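Local coordinates for protein group II chitinase (Ostrinia furnacalis, PDB 6JAV) that probably hydrolyses chitin as an endochitinase, this chain being one family 18 catalytic domain of a much longer protein, at residues Pro33-His38 with Ala367-Leu372; Met246-Tyr251 with Asn333-Leu338. All coordinates share one frame; numbering follows the deposited sequence.

Contact 1. Residues Pro33-His38 with Ala367-Leu372; sequences PSLCTH and AIKTEL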
loop_
_atom_site.group_PDB
_atom_site.type_symbol
_atom_site.label_atom_id
_atom_site.label_comp_id
_atom_site.label_asym_id
_atom_site.label_seq_id
_atom_site.Cartn_x
_atom_site.Cartn_y
_atom_site.Cartn_z
ATOM N N PRO A 33 -13.108 -3.589 -13.069
ATOM C CA PRO A 33 -11.998 -3.445 -14.028
ATOM C C PRO A 33 -11.902 -2.075 -14.675
ATOM O O PRO A 33 -10.922 -1.822 -15.385
ATOM C CB PRO A 33 -12.295 -4.534 -15.076
ATOM C CG PRO A 33 -13.785 -4.674 -15.054
ATOM C CD PRO A 33 -14.188 -4.446 -13.581
ATOM N N SER A 34 -12.861 -1.179 -14.464
ATOM C CA SER A 34 -12.684 0.169 -14.983
ATOM C C SER A 34 -11.861 1.055 -14.064
ATOM O O SER A 34 -11.571 2.201 -14.435
ATOM C CB SER A 34 -14.046 0.829 -15.232
ATOM O OG SER A 34 -14.696 1.084 -14.018
ATOM N N LEU A 35 -11.455 0.560 -12.890
ATOM C CA LEU A 35 -10.844 1.425 -11.883
ATOM C C LEU A 35 -9.353 1.177 -11.683
ATOM O O LEU A 35 -8.754 1.835 -10.837
ATOM C CB LEU A 35 -11.572 1.255 -10.549
ATOM C CG LEU A 35 -13.052 1.657 -10.589
ATOM C CD1 LEU A 35 -13.686 1.464 -9.219
ATOM C CD2 LEU A 35 -13.178 3.087 -11.043
ATOM N N CYS A 36 -8.737 0.245 -12.404
ATOM C CA CYS A 36 -7.332 -0.078 -12.174
ATOM C C CYS A 36 -6.663 -0.312 -13.515
ATOM O O CYS A 36 -7.280 -0.847 -14.435
ATOM C CB CYS A 36 -7.209 -1.391 -11.393
ATOM S SG CYS A 36 -8.139 -1.442 -9.837
ATOM N N THR A 37 -5.383 0.054 -13.621
ATOM C CA THR A 37 -4.572 -0.383 -14.758
ATOM C C THR A 37 -3.762 -1.624 -14.423
ATOM O O THR A 37 -3.383 -2.372 -15.323
ATOM C CB THR A 37 -3.597 0.715 -15.218
ATOM O OG1 THR A 37 -2.694 1.038 -14.158
ATOM C CG2 THR A 37 -4.392 1.961 -15.627
ATOM N N HIS A 38 -3.472 -1.821 -13.143
ATOM C CA HIS A 38 -2.651 -2.918 -12.652
ATOM C C HIS A 38 -3.315 -3.412 -11.381
ATOM O O HIS A 38 -3.813 -2.601 -10.580
ATOM C CB HIS A 38 -1.237 -2.436 -12.292
ATOM C CG HIS A 38 -0.426 -1.997 -13.478
ATOM N ND1 HIS A 38 -0.718 -0.868 -14.211
ATOM C CD2 HIS A 38 0.666 -2.553 -14.055
ATOM C CE1 HIS A 38 0.153 -0.751 -15.204
ATOM N NE2 HIS A 38 0.996 -1.767 -15.138
ATOM N N ALA A 367 -12.847 8.764 -7.237
ATOM C CA ALA A 367 -12.277 10.115 -7.171
ATOM C C ALA A 367 -10.871 10.135 -7.765
ATOM O O ALA A 367 -10.507 11.069 -8.495
ATOM C CB ALA A 367 -12.260 10.619 -5.724
ATOM N N ILE A 368 -10.071 9.107 -7.478
ATOM C CA ILE A 368 -8.733 9.019 -8.060
ATOM C C ILE A 368 -8.811 8.931 -9.576
ATOM O O ILE A 368 -8.104 9.656 -10.293
ATOM C CB ILE A 368 -7.959 7.822 -7.475
ATOM C CG1 ILE A 368 -7.728 7.977 -5.973
ATOM C CG2 ILE A 368 -6.610 7.647 -8.227
ATOM C CD1 ILE A 368 -7.204 6.718 -5.288
ATOM N N LYS A 369 -9.638 8.009 -10.093
ATOM C CA LYS A 369 -9.758 7.834 -11.535
ATOM C C LYS A 369 -10.169 9.135 -12.212
ATOM O O LYS A 369 -9.567 9.548 -13.217
ATOM C CB LYS A 369 -10.770 6.718 -11.836
ATOM C CG LYS A 369 -11.159 6.672 -13.295
ATOM C CD LYS A 369 -12.119 5.521 -13.520
ATOM C CE LYS A 369 -12.573 5.449 -14.974
ATOM N NZ LYS A 369 -13.581 4.359 -15.147
ATOM N N THR A 370 -11.200 9.789 -11.678
ATOM C CA THR A 370 -11.703 10.999 -12.315
ATOM C C THR A 370 -10.639 12.087 -12.334
ATOM O O THR A 370 -10.460 12.775 -13.351
ATOM C CB THR A 370 -12.945 11.475 -11.581
ATOM O OG1 THR A 370 -13.971 10.496 -11.764
ATOM C CG2 THR A 370 -13.416 12.828 -12.142
ATOM N N GLU A 371 -9.896 12.236 -11.236
ATOM C CA GLU A 371 -8.865 13.266 -11.216
ATOM C C GLU A 371 -7.694 12.915 -12.134
ATOM O O GLU A 371 -7.149 13.797 -12.809
ATOM C CB GLU A 371 -8.439 13.558 -9.781
ATOM C CG GLU A 371 -7.646 14.877 -9.629
ATOM C CD GLU A 371 -8.429 16.129 -10.072
ATOM O OE1 GLU A 371 -9.594 16.304 -9.656
ATOM O OE2 GLU A 371 -7.868 16.950 -10.827
ATOM N N LEU A 372 -7.297 11.637 -12.202
ATOM C CA LEU A 372 -6.223 11.259 -13.120
ATOM C C LEU A 372 -6.600 11.533 -14.564
ATOM O O LEU A 372 -5.723 11.873 -15.378
ATOM C CB LEU A 372 -5.900 9.770 -12.978
ATOM C CG LEU A 372 -5.064 9.392 -11.755
ATOM C CD1 LEU A 372 -4.933 7.871 -11.721
ATOM C CD2 LEU A 372 -3.664 10.038 -11.832
#
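K369 reaches from helix 363-373 to the loop 33-38 and makes the whole contact with S34 and L35. Its CG stands anti to the backbone N (chi1 168°), and the chain beyond is fully extended, which carries NZ to the backbone carbonyl of S34. The hydrogen bond from K369 NZ to S34 O measures 3.0 Å. The donor stands above the carbonyl plane, 45° out of it, with a C=O...N angle of 125°, so the ammonium group does not sit on a lone pair. K369 NZ also lies 3.6 Å from S34 CB, while the hydroxyl of S34 is hydrogen-bonded to D32 OD1. Lower on the lysine, the methylenes do apolar work: K369 CD packs 3.6 Å from L35 CD2, the two side chains crossing at about a right angle. L35 also touches H362, L365 and N366, at and just before the start of that helix, and is buried. Only 127 Å² is buried, and L35 CA and K369 CA are 6.5 Å apart. The chemistry is that of an amphipathic lysine: its alkyl part shields a leucine, and its charged end bonds across this contact to a neutral carbonyl, not a carboxylate.

Contact 2. Residues Met246-Tyr251 with Asn333-Leu338; sequences MGMPMY and NFIKSL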
loop_
_atom_site.group_PDB
_atom_site.type_symbol
_atom_site.label_atom_id
_atom_site.label_comp_id
_atom_site.label_asym_id
_atom_site.label_seq_id
_atom_site.Cartn_x
_atom_site.Cartn_y
_atom_site.Cartn_z
ATOM N N MET A 246 2.329 6.806 -6.368
ATOM C CA MET A 246 2.133 7.285 -5.005
ATOM C C MET A 246 0.979 6.551 -4.330
ATOM O O MET A 246 -0.165 6.618 -4.802
ATOM C CB MET A 246 1.850 8.781 -5.001
ATOM C CG MET A 246 1.727 9.297 -3.572
ATOM S SD MET A 246 1.712 11.106 -3.592
ATOM C CE MET A 246 -0.021 11.314 -3.747
ATOM N N GLY A 247 1.269 5.938 -3.188
ATOM C CA GLY A 247 0.231 5.216 -2.454
ATOM C C GLY A 247 -0.766 6.140 -1.768
ATOM O O GLY A 247 -0.417 7.188 -1.212
ATOM N N MET A 248 -2.023 5.694 -1.748
ATOM C CA MET A 248 -3.091 6.383 -1.056
ATOM C C MET A 248 -3.898 5.367 -0.248
ATOM O O MET A 248 -4.249 4.282 -0.769
ATOM C CB MET A 248 -3.952 7.142 -2.064
ATOM C CG MET A 248 -3.249 8.450 -2.688
ATOM S SD MET A 248 -4.158 8.966 -4.130
ATOM C CE MET A 248 -3.527 7.807 -5.323
ATOM N N PRO A 249 -4.166 5.649 1.025
ATOM C CA PRO A 249 -4.872 4.689 1.900
ATOM C C PRO A 249 -6.386 4.770 1.744
ATOM O O PRO A 249 -6.981 5.855 1.764
ATOM C CB PRO A 249 -4.454 5.128 3.313
ATOM C CG PRO A 249 -4.288 6.633 3.181
ATOM C CD PRO A 249 -3.763 6.879 1.749
ATOM N N MET A 250 -7.013 3.601 1.615
ATOM C CA MET A 250 -8.466 3.467 1.624
ATOM C C MET A 250 -8.985 3.137 3.013
ATOM O O MET A 250 -10.022 2.457 3.155
ATOM C CB MET A 250 -8.894 2.356 0.647
ATOM C CG MET A 250 -8.319 2.504 -0.797
ATOM S SD MET A 250 -9.049 3.792 -1.814
ATOM C CE MET A 250 -7.929 5.170 -1.492
ATOM N N TYR A 251 -8.231 3.507 4.040
ATOM C CA TYR A 251 -8.521 3.158 5.419
ATOM C C TYR A 251 -7.956 4.256 6.311
ATOM O O TYR A 251 -7.231 5.155 5.861
ATOM C CB TYR A 251 -7.870 1.800 5.788
ATOM C CG TYR A 251 -6.352 1.890 5.748
ATOM C CD1 TYR A 251 -5.663 1.712 4.555
ATOM C CD2 TYR A 251 -5.629 2.194 6.902
ATOM C CE1 TYR A 251 -4.269 1.837 4.498
ATOM C CE2 TYR A 251 -4.252 2.351 6.864
ATOM C CZ TYR A 251 -3.590 2.158 5.648
ATOM O OH TYR A 251 -2.216 2.275 5.588
ATOM N N ASN A 333 -3.922 15.657 -7.921
ATOM C CA ASN A 333 -3.356 16.829 -8.593
ATOM C C ASN A 333 -1.861 16.949 -8.321
ATOM O O ASN A 333 -1.096 17.346 -9.211
ATOM C CB ASN A 333 -4.103 18.085 -8.162
ATOM C CG ASN A 333 -5.382 18.283 -8.957
ATOM O OD1 ASN A 333 -6.482 18.280 -8.400
ATOM N ND2 ASN A 333 -5.245 18.442 -10.266
ATOM N N PHE A 334 -1.423 16.563 -7.118
ATOM C CA PHE A 334 0.009 16.530 -6.795
ATOM C C PHE A 334 0.745 15.519 -7.676
ATOM O O PHE A 334 1.803 15.826 -8.242
ATOM C CB PHE A 334 0.149 16.210 -5.305
ATOM C CG PHE A 334 1.546 15.945 -4.835
ATOM C CD1 PHE A 334 2.364 17.004 -4.442
ATOM C CD2 PHE A 334 2.032 14.646 -4.707
ATOM C CE1 PHE A 334 3.652 16.770 -3.954
ATOM C CE2 PHE A 334 3.337 14.415 -4.235
ATOM C CZ PHE A 334 4.141 15.489 -3.855
ATOM N N ILE A 335 0.171 14.321 -7.836
ATOM C CA ILE A 335 0.735 13.303 -8.726
ATOM C C ILE A 335 0.936 13.872 -10.127
ATOM O O ILE A 335 2.023 13.757 -10.723
ATOM C CB ILE A 335 -0.184 12.066 -8.738
ATOM C CG1 ILE A 335 -0.083 11.334 -7.391
ATOM C CG2 ILE A 335 0.127 11.118 -9.945
ATOM C CD1 ILE A 335 -1.175 10.223 -7.253
ATOM N N LYS A 336 -0.107 14.508 -10.665
ATOM C CA LYS A 336 -0.051 15.057 -12.010
ATOM C C LYS A 336 0.961 16.194 -12.097
ATOM O O LYS A 336 1.732 16.273 -13.067
ATOM C CB LYS A 336 -1.439 15.551 -12.408
ATOM C CG LYS A 336 -2.479 14.426 -12.560
ATOM C CD LYS A 336 -3.783 14.951 -13.198
ATOM C CE LYS A 336 -4.480 15.923 -12.279
ATOM N NZ LYS A 336 -5.825 16.408 -12.757
ATOM N N SER A 337 0.997 17.057 -11.079
ATOM C CA SER A 337 1.907 18.207 -11.086
ATOM C C SER A 337 3.370 17.785 -11.180
ATOM O O SER A 337 4.186 18.500 -11.787
ATOM C CB SER A 337 1.675 19.069 -9.849
ATOM O OG SER A 337 2.221 18.488 -8.658
ATOM N N LEU A 338 3.735 16.662 -10.557
ATOM C CA LEU A 338 5.102 16.144 -10.569
ATOM C C LEU A 338 5.345 15.157 -11.701
ATOM O O LEU A 338 6.449 14.597 -11.788
ATOM C CB LEU A 338 5.423 15.469 -9.231
ATOM C CG LEU A 338 5.551 16.374 -7.995
ATOM C CD1 LEU A 338 5.940 15.542 -6.784
ATOM C CD2 LEU A 338 6.572 17.485 -8.203
#
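F334 and I335 of helix 325-337 receive the methionines of strand 244-257, M246 and M248. The short axes of strand 246-249 and helix 333-337 run antiparallel (179°) with a closest approach of 10.6 Å, a gap filled by side chains.

F334 comes first. M246 SD lies at the edge of its ring, near the ring plane: it is 4.8 Å from the ring centroid and 73° off the normal, and its nearest ring atoms are CD2 and CE2. This is a Met-aromatic contact of the edge type. The ring is also bordered by Y215 and N228.

I335 follows, and takes most of the apolar packing. M246 CB points toward the helix, and with CG anti to the backbone N (chi1 -177°) the chain runs on to F334 and I335; the bend at chi3 then brings M246 CE to 3.6 Å from I335 CG1. M248 arrives from farther along the strand and meets the isoleucine tip to tip, with M248 CE 3.9 Å from I335 CD1. V332 and I328, one and two turns earlier on the helix, also touch M248.

S337 closes the last turn by donating its OG to F334 O at 2.7 Å, a carbonyl that also accepts from L338 N.

All four touching residues are buried. M246 and M248 pair through their backbones with strand 342-346, which runs parallel to theirs. Such a layer of apolar side chains between a barrel strand and an outer helix is characteristic of the TIM barrel of family 18 glycosyl hydrolases.

In the fold
Contacts 1 and 2 lie with their centres 12 Å apart, contact 2 nested in sequence within the span closed by contact 1. Helix 363-373 packs beside helix 325-337, and both reach the barrel strands. E371 OE2 forms a salt bridge with K336 NZ at 2.9 Å, and I368 CD1 meets M248 CE at 3.8 Å, carrying the apolar core from one contact into the other. C36 in the loop of contact 1 is joined to C11 by a disulfide. Toward the inhibitor, Y251 of segment 246-251 stacks on F284 and is hydrogen-bonded through OH to D199 OD1, both pocket residues; the F334 side chain lies about 6 Å from a NAG at N228, a glycosylation site apart from that pocket.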